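Local coordinates for adhesion and penetration protein autotransporter (PDB 3SYJ) that promotes bacterial adherence to host cells and bacterial aggregation through its secreted passenger domain, which also carries a probable serine protease, at residues T281-T293 with S300-P312. Residues are numbered along the deposited sequence; the frame is centred on the assembly and turned at random.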
loop_
_atom_site.group_PDB
_atom_site.type_symbol
_atom_site.label_atom_id
_atom_site.label_comp_id
_atom_site.label_asym_id
_atom_site.label_seq_id
_atom_site.Cartn_x
_atom_site.Cartn_y
_atom_site.Cartn_z
ATOM N N THR A 281 24.506 -68.229 16.921
ATOM C CA THR A 281 24.425 -68.878 15.618
ATOM C C THR A 281 23.273 -69.873 15.628
ATOM O O THR A 281 23.170 -70.712 16.526
ATOM C CB THR A 281 25.733 -69.605 15.242
ATOM O OG1 THR A 281 26.851 -68.736 15.460
ATOM C CG2 THR A 281 25.704 -70.024 13.781
ATOM N N ILE A 282 22.405 -69.772 14.629
ATOM C CA ILE A 282 21.182 -70.559 14.604
ATOM C C ILE A 282 21.135 -71.473 13.393
ATOM O O ILE A 282 21.530 -71.092 12.290
ATOM C CB ILE A 282 19.921 -69.649 14.619
ATOM C CG1 ILE A 282 18.644 -70.478 14.786
ATOM C CG2 ILE A 282 19.841 -68.805 13.357
ATOM C CD1 ILE A 282 17.416 -69.646 15.133
ATOM N N SER A 283 20.654 -72.690 13.608
ATOM C CA SER A 283 20.428 -73.614 12.512
ATOM C C SER A 283 19.275 -74.536 12.876
ATOM O O SER A 283 18.907 -74.648 14.047
ATOM C CB SER A 283 21.692 -74.428 12.242
ATOM O OG SER A 283 22.110 -75.099 13.417
ATOM N N GLY A 284 18.702 -75.199 11.880
ATOM C CA GLY A 284 17.672 -76.181 12.157
ATOM C C GLY A 284 17.429 -77.106 10.988
ATOM O O GLY A 284 18.091 -77.000 9.958
ATOM N N ASN A 285 16.485 -78.026 11.140
ATOM C CA ASN A 285 16.082 -78.852 10.010
ATOM C C ASN A 285 14.590 -79.148 9.972
ATOM O O ASN A 285 13.852 -78.842 10.911
ATOM C CB ASN A 285 16.869 -80.157 9.965
ATOM C CG ASN A 285 16.388 -81.151 10.984
ATOM O OD1 ASN A 285 15.711 -82.123 10.646
ATOM N ND2 ASN A 285 16.718 -80.908 12.248
ATOM N N ASP A 286 14.170 -79.770 8.878
ATOM C CA ASP A 286 12.763 -79.952 8.562
ATOM C C ASP A 286 11.957 -80.739 9.593
ATOM O O ASP A 286 10.730 -80.665 9.600
ATOM C CB ASP A 286 12.620 -80.580 7.176
ATOM C CG ASP A 286 12.879 -79.585 6.067
ATOM O OD1 ASP A 286 12.993 -78.383 6.378
ATOM O OD2 ASP A 286 12.963 -79.996 4.890
ATOM N N ASN A 287 12.630 -81.492 10.456
ATOM C CA ASN A 287 11.908 -82.257 11.463
ATOM C C ASN A 287 11.651 -81.426 12.724
ATOM O O ASN A 287 11.423 -81.959 13.811
ATOM C CB ASN A 287 12.618 -83.585 11.774
ATOM C CG ASN A 287 13.641 -83.463 12.889
ATOM O OD1 ASN A 287 14.404 -82.495 12.955
ATOM N ND2 ASN A 287 13.661 -84.455 13.778
ATOM N N GLY A 288 11.684 -80.107 12.561
ATOM C CA GLY A 288 11.384 -79.198 13.646
ATOM C C GLY A 288 12.441 -79.149 14.728
ATOM O O GLY A 288 12.182 -78.669 15.827
ATOM N N GLN A 289 13.638 -79.640 14.434
ATOM C CA GLN A 289 14.723 -79.541 15.404
ATOM C C GLN A 289 15.727 -78.455 15.052
ATOM O O GLN A 289 16.153 -78.326 13.903
ATOM C CB GLN A 289 15.407 -80.886 15.617
ATOM C CG GLN A 289 15.008 -81.520 16.933
ATOM C CD GLN A 289 15.122 -83.025 16.916
ATOM O OE1 GLN A 289 15.215 -83.643 15.853
ATOM N NE2 GLN A 289 15.108 -83.630 18.102
ATOM N N GLY A 290 16.086 -77.661 16.052
ATOM C CA GLY A 290 16.957 -76.528 15.833
ATOM C C GLY A 290 17.944 -76.330 16.960
ATOM O O GLY A 290 17.830 -76.943 18.026
ATOM N N SER A 291 18.917 -75.458 16.719
ATOM C CA SER A 291 19.950 -75.196 17.710
ATOM C C SER A 291 20.467 -73.766 17.631
ATOM O O SER A 291 20.588 -73.194 16.546
ATOM C CB SER A 291 21.105 -76.179 17.530
ATOM O OG SER A 291 21.779 -76.373 18.753
ATOM N N ILE A 292 20.761 -73.195 18.791
ATOM C CA ILE A 292 21.368 -71.878 18.870
ATOM C C ILE A 292 22.692 -72.001 19.606
ATOM O O ILE A 292 22.734 -72.397 20.767
ATOM C CB ILE A 292 20.478 -70.875 19.634
ATOM C CG1 ILE A 292 19.237 -70.509 18.818
ATOM C CG2 ILE A 292 21.258 -69.619 19.973
ATOM C CD1 ILE A 292 18.267 -69.603 19.564
ATOM N N THR A 293 23.776 -71.658 18.928
ATOM C CA THR A 293 25.091 -71.681 19.549
ATOM C C THR A 293 25.485 -70.294 20.050
ATOM O O THR A 293 25.483 -69.324 19.297
ATOM C CB THR A 293 26.160 -72.218 18.583
ATOM O OG1 THR A 293 26.121 -73.654 18.584
ATOM C CG2 THR A 293 27.536 -71.752 19.005
ATOM N N SER A 300 27.068 -73.603 25.733
ATOM C CA SER A 300 27.345 -73.000 24.477
ATOM C C SER A 300 26.179 -73.286 23.564
ATOM O O SER A 300 25.813 -72.472 22.762
ATOM C CB SER A 300 28.656 -73.547 23.926
ATOM O OG SER A 300 28.621 -74.936 23.830
ATOM N N GLU A 301 25.603 -74.466 23.696
ATOM C CA GLU A 301 24.515 -74.798 22.779
ATOM C C GLU A 301 23.130 -74.904 23.437
ATOM O O GLU A 301 22.978 -75.489 24.511
ATOM C CB GLU A 301 24.843 -76.074 21.997
ATOM C CG GLU A 301 23.663 -76.652 21.223
ATOM C CD GLU A 301 24.105 -77.580 20.097
ATOM O OE1 GLU A 301 25.239 -77.393 19.597
ATOM O OE2 GLU A 301 23.324 -78.487 19.711
ATOM N N ILE A 302 22.127 -74.338 22.769
ATOM C CA ILE A 302 20.745 -74.367 23.246
ATOM C C ILE A 302 19.836 -75.000 22.195
ATOM O O ILE A 302 19.809 -74.546 21.055
ATOM C CB ILE A 302 20.213 -72.947 23.529
ATOM C CG1 ILE A 302 21.077 -72.232 24.574
ATOM C CG2 ILE A 302 18.767 -73.002 23.982
ATOM C CD1 ILE A 302 22.233 -71.421 23.991
ATOM N N LYS A 303 19.094 -76.041 22.569
ATOM C CA LYS A 303 18.184 -76.693 21.626
ATOM C C LYS A 303 16.912 -75.863 21.484
ATOM O O LYS A 303 16.385 -75.373 22.476
ATOM C CB LYS A 303 17.816 -78.101 22.108
ATOM C CG LYS A 303 18.916 -79.152 21.976
ATOM C CD LYS A 303 19.407 -79.314 20.529
ATOM C CE LYS A 303 18.286 -79.700 19.545
ATOM N NZ LYS A 303 17.848 -81.135 19.620
ATOM N N ILE A 304 16.414 -75.708 20.263
ATOM C CA ILE A 304 15.145 -75.014 20.049
ATOM C C ILE A 304 14.216 -75.823 19.136
ATOM O O ILE A 304 14.670 -76.703 18.405
ATOM C CB ILE A 304 15.360 -73.616 19.453
ATOM C CG1 ILE A 304 15.957 -73.720 18.051
ATOM C CG2 ILE A 304 16.249 -72.792 20.360
ATOM C CD1 ILE A 304 16.184 -72.388 17.364
ATOM N N THR A 305 12.918 -75.527 19.182
ATOM C CA THR A 305 11.951 -76.224 18.329
ATOM C C THR A 305 11.424 -75.312 17.234
ATOM O O THR A 305 11.186 -74.128 17.467
ATOM C CB THR A 305 10.767 -76.788 19.135
ATOM O OG1 THR A 305 10.062 -75.713 19.773
ATOM C CG2 THR A 305 11.263 -77.758 20.190
ATOM N N LEU A 306 11.255 -75.872 16.038
ATOM C CA LEU A 306 10.837 -75.099 14.872
ATOM C C LEU A 306 9.646 -75.753 14.186
ATOM O O LEU A 306 9.075 -76.719 14.696
ATOM C CB LEU A 306 11.990 -74.976 13.870
ATOM C CG LEU A 306 13.334 -74.455 14.378
ATOM C CD1 LEU A 306 14.438 -74.798 13.393
ATOM C CD2 LEU A 306 13.285 -72.959 14.615
ATOM N N ALA A 307 9.278 -75.228 13.024
ATOM C CA ALA A 307 8.244 -75.852 12.224
ATOM C C ALA A 307 8.666 -77.282 11.955
ATOM O O ALA A 307 9.764 -77.524 11.462
ATOM C CB ALA A 307 8.054 -75.113 10.924
ATOM N N ASN A 308 7.792 -78.226 12.285
ATOM C CA ASN A 308 8.067 -79.636 12.046
ATOM C C ASN A 308 7.322 -80.179 10.815
ATOM O O ASN A 308 6.114 -80.406 10.855
ATOM C CB ASN A 308 7.743 -80.450 13.296
ATOM C CG ASN A 308 8.130 -81.898 13.155
ATOM O OD1 ASN A 308 8.405 -82.372 12.052
ATOM N ND2 ASN A 308 8.154 -82.617 14.270
ATOM N N MET A 309 8.052 -80.388 9.725
ATOM C CA MET A 309 7.451 -80.777 8.451
ATOM C C MET A 309 6.962 -82.215 8.426
ATOM O O MET A 309 6.220 -82.607 7.525
ATOM C CB MET A 309 8.444 -80.567 7.311
ATOM C CG MET A 309 8.924 -79.142 7.197
ATOM S SD MET A 309 7.563 -78.039 6.796
ATOM C CE MET A 309 8.050 -76.608 7.748
ATOM N N SER A 310 7.384 -83.011 9.399
ATOM C CA SER A 310 6.940 -84.395 9.456
ATOM C C SER A 310 5.557 -84.495 10.100
ATOM O O SER A 310 4.934 -85.555 10.084
ATOM C CB SER A 310 7.955 -85.268 10.196
ATOM O OG SER A 310 7.909 -85.033 11.591
ATOM N N LEU A 311 5.086 -83.381 10.660
ATOM C CA LEU A 311 3.754 -83.317 11.263
ATOM C C LEU A 311 2.733 -82.750 10.280
ATOM O O LEU A 311 3.088 -81.990 9.374
ATOM C CB LEU A 311 3.772 -82.460 12.533
ATOM C CG LEU A 311 4.677 -82.943 13.660
ATOM C CD1 LEU A 311 4.546 -82.051 14.886
ATOM C CD2 LEU A 311 4.337 -84.381 13.990
ATOM N N PRO A 312 1.454 -83.111 10.467
ATOM C CA PRO A 312 0.375 -82.665 9.580
ATOM C C PRO A 312 0.165 -81.160 9.681
ATOM O O PRO A 312 0.286 -80.589 10.769
ATOM C CB PRO A 312 -0.863 -83.388 10.129
ATOM C CG PRO A 312 -0.347 -84.437 11.059
ATOM C CD PRO A 312 0.948 -83.924 11.585
HETATM O O HOH W 1 12.043 -76.479 10.396
#
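Leu306 pushes its CD1 methyl into a hollow made by two glycines: CD1 lies 3.7 Å from CA of Gly284 and 3.9 Å from CA of Gly290, so the methyl rests directly on the backbone of both. Gly290 makes space a second time, because CG1 of Ile304 lies 3.5 Å from its carbonyl carbon. With chi1 at 65°, CG1 of Ile304 stands between its own backbone N and carbonyl carbon, which directs CD1 over the neighbouring strands. There CD1 meets CD1 of Ile282 at 3.7 Å and CG1 of Ile292 at 3.9 Å; both side chains meet Ile304 at roughly right angles. Leu340 touches all three of these isoleucines, which are buried, while Ile302 on the same face is only partly so.

The other face is polar and more open. Ser291 OG and Glu301 OE2 approach to 2.8 Å, while Lys303, bent at chi2, chi3 and chi4, folds back until its CE rests 3.2 Å from the carbonyl O of Gly290.

Antiparallel pairing sets this register: Ile292 with Ile302 and Gly290 with Ile304 are hydrogen-bonded pairs, each bonded in both directions. Leu306 N then bonds to Gly288 O, where the first segment turns its corner. Beyond it, Met309 N meets the carbonyl O of Asp286 almost head-on (C=O...N 177°), and one water donates to the carbonyl oxygens of both Asn285 and Ala307.

Strand 289-294 is thus flanked by 279-285 and 301-308, a three-stranded antiparallel meander. Because 279-285 also pairs in parallel with 348-352, the meander adjoins the N-terminal end of the passenger's right-handed beta-helix, the fold characteristic of autotransporter passengers.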